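Local coordinates for maltose/maltodextrin-binding protein (Thermus thermophilus, PDB 2GH9), which binds maltotriose, and probably related maltodextrins, as a periplasmic binding protein that probably delivers sugar to a membrane transporter, at residues A89-A95 / P307-V313. Numbering follows the deposited sequence.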
ATOM      1  N   ALA A  89     -10.443  17.599  12.267  1.00 34.55           N
ATOM      2  CA  ALA A  89     -11.868  17.213  12.169  1.00 34.48           C
ATOM      3  C   ALA A  89     -12.286  16.752  10.781  1.00 34.35           C
ATOM      4  O   ALA A  89     -13.219  15.944  10.632  1.00 34.08           O
ATOM      5  CB  ALA A  89     -12.794  18.389  12.624  1.00 34.56           C
ATOM      6  N   ASP A  90     -11.632  17.292   9.757  1.00 33.97           N
ATOM      7  CA  ASP A  90     -11.975  16.934   8.386  1.00 34.16           C
ATOM      8  C   ASP A  90     -11.350  15.595   7.934  1.00 33.47           C
ATOM      9  O   ASP A  90     -11.727  15.050   6.901  1.00 33.26           O
ATOM     10  CB  ASP A  90     -11.568  18.057   7.435  1.00 34.24           C
ATOM     11  CG  ASP A  90     -11.704  17.666   6.000  1.00 34.88           C
ATOM     12  OD1 ASP A  90     -12.850  17.407   5.568  1.00 37.29           O
ATOM     13  OD2 ASP A  90     -10.659  17.608   5.292  1.00 37.96           O
ATOM     14  N   LEU A  91     -10.410  15.082   8.710  1.00 32.89           N
ATOM     15  CA  LEU A  91      -9.756  13.800   8.389  1.00 32.86           C
ATOM     16  C   LEU A  91     -10.610  12.596   8.797  1.00 32.57           C
ATOM     17  O   LEU A  91     -11.238  12.588   9.860  1.00 32.97           O
ATOM     18  CB  LEU A  91      -8.395  13.690   9.091  1.00 32.34           C
ATOM     19  CG  LEU A  91      -7.315  14.750   8.837  1.00 32.40           C
ATOM     20  CD1 LEU A  91      -6.104  14.494   9.734  1.00 31.77           C
ATOM     21  CD2 LEU A  91      -6.889  14.796   7.386  1.00 33.07           C
ATOM     22  N   GLN A  92     -10.613  11.570   7.954  1.00 32.11           N
ATOM     23  CA  GLN A  92     -11.218  10.290   8.291  1.00 31.49           C
ATOM     24  C   GLN A  92     -10.549   9.694   9.534  1.00 30.55           C
ATOM     25  O   GLN A  92      -9.322   9.674   9.651  1.00 29.87           O
ATOM     26  CB  GLN A  92     -11.069   9.322   7.117  1.00 31.28           C
ATOM     27  CG  GLN A  92     -11.886   9.679   5.898  1.00 31.89           C
ATOM     28  CD  GLN A  92     -11.501   8.886   4.663  1.00 33.67           C
ATOM     29  OE1 GLN A  92     -10.426   8.266   4.604  1.00 35.21           O
ATOM     30  NE2 GLN A  92     -12.382   8.907   3.652  1.00 35.32           N
ATOM     31  N   GLY A  93     -11.367   9.210  10.458  1.00 30.20           N
ATOM     32  CA  GLY A  93     -10.888   8.554  11.670  1.00 29.71           C
ATOM     33  C   GLY A  93      -9.783   7.513  11.515  1.00 29.17           C
ATOM     34  O   GLY A  93      -8.857   7.480  12.295  1.00 29.35           O
ATOM     35  N   VAL A  94      -9.900   6.626  10.537  1.00 29.18           N
ATOM     36  CA  VAL A  94      -8.889   5.574  10.356  1.00 28.93           C
ATOM     37  C   VAL A  94      -7.533   6.165   9.950  1.00 27.59           C
ATOM     38  O   VAL A  94      -6.493   5.622  10.284  1.00 27.21           O
ATOM     39  CB  VAL A  94      -9.310   4.527   9.289  1.00 29.14           C
ATOM     40  CG1 VAL A  94     -10.570   3.759   9.733  1.00 31.26           C
ATOM     41  CG2 VAL A  94      -9.545   5.202   7.975  1.00 30.44           C
ATOM     42  N   ALA A  95      -7.557   7.266   9.205  1.00 27.24           N
ATOM     43  CA  ALA A  95      -6.322   7.929   8.764  1.00 27.01           C
ATOM     44  C   ALA A  95      -5.611   8.610   9.923  1.00 26.36           C
ATOM     45  O   ALA A  95      -4.377   8.569  10.015  1.00 24.95           O
ATOM     46  CB  ALA A  95      -6.629   8.933   7.662  1.00 27.14           C
ATOM     47  N   PRO A 307      -8.085  10.721  -1.373  1.00 23.55           N
ATOM     48  CA  PRO A 307      -7.947  11.645  -0.219  1.00 24.05           C
ATOM     49  C   PRO A 307      -8.490  11.098   1.101  1.00 24.33           C
ATOM     50  O   PRO A 307      -9.512  10.410   1.116  1.00 24.41           O
ATOM     51  CB  PRO A 307      -8.756  12.873  -0.656  1.00 24.03           C
ATOM     52  CG  PRO A 307      -8.625  12.861  -2.147  1.00 23.96           C
ATOM     53  CD  PRO A 307      -8.694  11.395  -2.529  1.00 23.47           C
ATOM     54  N   VAL A 308      -7.794  11.373   2.200  1.00 25.50           N
ATOM     55  CA  VAL A 308      -8.319  11.046   3.524  1.00 26.59           C
ATOM     56  C   VAL A 308      -9.114  12.240   4.126  1.00 27.50           C
ATOM     57  O   VAL A 308      -9.621  12.155   5.247  1.00 27.05           O
ATOM     58  CB  VAL A 308      -7.218  10.575   4.489  1.00 26.84           C
ATOM     59  CG1 VAL A 308      -6.573   9.267   3.951  1.00 26.47           C
ATOM     60  CG2 VAL A 308      -6.192  11.650   4.685  1.00 26.89           C
ATOM     61  N   SER A 309      -9.198  13.335   3.373  1.00 28.34           N
ATOM     62  CA  SER A 309     -10.075  14.457   3.731  1.00 29.63           C
ATOM     63  C   SER A 309     -11.526  14.085   3.421  1.00 30.08           C
ATOM     64  O   SER A 309     -11.876  13.871   2.267  1.00 28.90           O
ATOM     65  CB  SER A 309      -9.669  15.716   2.957  1.00 29.47           C
ATOM     66  OG  SER A 309     -10.650  16.738   3.015  1.00 29.35           O
ATOM     67  N   LYS A 310     -12.367  14.011   4.455  1.00 31.63           N
ATOM     68  CA  LYS A 310     -13.815  13.822   4.250  1.00 32.86           C
ATOM     69  C   LYS A 310     -14.356  14.761   3.177  1.00 33.51           C
ATOM     70  O   LYS A 310     -15.009  14.337   2.224  1.00 33.30           O
ATOM     71  CB  LYS A 310     -14.589  14.078   5.536  1.00 33.28           C
ATOM     72  CG  LYS A 310     -14.398  13.056   6.637  1.00 33.85           C
ATOM     73  CD  LYS A 310     -15.315  13.412   7.799  1.00 34.11           C
ATOM     74  CE  LYS A 310     -14.789  12.939   9.145  1.00 35.91           C
ATOM     75  NZ  LYS A 310     -15.517  13.570  10.312  1.00 35.25           N
ATOM     76  N   SER A 311     -14.075  16.046   3.365  1.00 34.75           N
ATOM     77  CA  SER A 311     -14.444  17.119   2.430  1.00 35.28           C
ATOM     78  C   SER A 311     -14.031  16.816   0.975  1.00 35.85           C
ATOM     79  O   SER A 311     -14.871  16.815   0.059  1.00 35.42           O
ATOM     80  CB  SER A 311     -13.795  18.427   2.929  1.00 35.55           C
ATOM     81  OG  SER A 311     -13.817  19.467   1.975  1.00 38.05           O
ATOM     82  N   ALA A 312     -12.733  16.569   0.770  1.00 35.92           N
ATOM     83  CA  ALA A 312     -12.195  16.282  -0.556  1.00 36.19           C
ATOM     84  C   ALA A 312     -12.779  14.995  -1.166  1.00 36.59           C
ATOM     85  O   ALA A 312     -13.033  14.943  -2.366  1.00 36.30           O
ATOM     86  CB  ALA A 312     -10.661  16.215  -0.500  1.00 36.08           C
ATOM     87  N   VAL A 313     -13.014  13.975  -0.342  1.00 37.01           N
ATOM     88  CA  VAL A 313     -13.609  12.714  -0.820  1.00 37.92           C
ATOM     89  C   VAL A 313     -15.039  12.888  -1.377  1.00 38.34           C
ATOM     90  O   VAL A 313     -15.357  12.367  -2.456  1.00 37.94           O
ATOM     91  CB  VAL A 313     -13.622  11.614   0.293  1.00 37.82           C
ATOM     92  CG1 VAL A 313     -14.903  10.813   0.266  1.00 38.42           C
ATOM     93  CG2 VAL A 313     -12.435  10.695   0.140  1.00 38.47           C
TER
HETATM   94  O   HOH W   1     -10.294   7.781   1.556  1.00 38.92           O
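Two backbone hydrogen bonds join the segments: Lys310 N donates to Asp90 O (2.7 Å, 150°) and Gln92 N to Val308 O (2.9 Å, 169°). They flank Leu91 and Ser309 (CA to CA 4.7 Å), the non-hydrogen-bonded pair of a single antiparallel bridge. Lys310 NZ adds a weak bond to Ala89 O (3.3 Å). Asp90 uses both carboxylate oxygens at the start of helix 310-315: OD1 accepts from Ser311 N (2.9 Å, 159°), whereas OD2 takes a very short bond from Ser309 OG (2.4 Å). Ser309 is the N-cap of that helix, its OG accepting from Ala312 N at 3.1 Å. In this solute-binding fold the bridge ties the linker between helices 85-90 and 93-98 to the chain following strand 306-307, which pairs antiparallel with strand 104-113, a pairing extended by a Val308-Ala110 backbone hydrogen bond. Water 1 donates to Gln92 OE1 (3.1 Å) and Pro307 O (2.8 Å). Ala95 CB packs on Val308 CB at 3.6 Å, and Leu91, Ala95 and Val308 all touch Pro109.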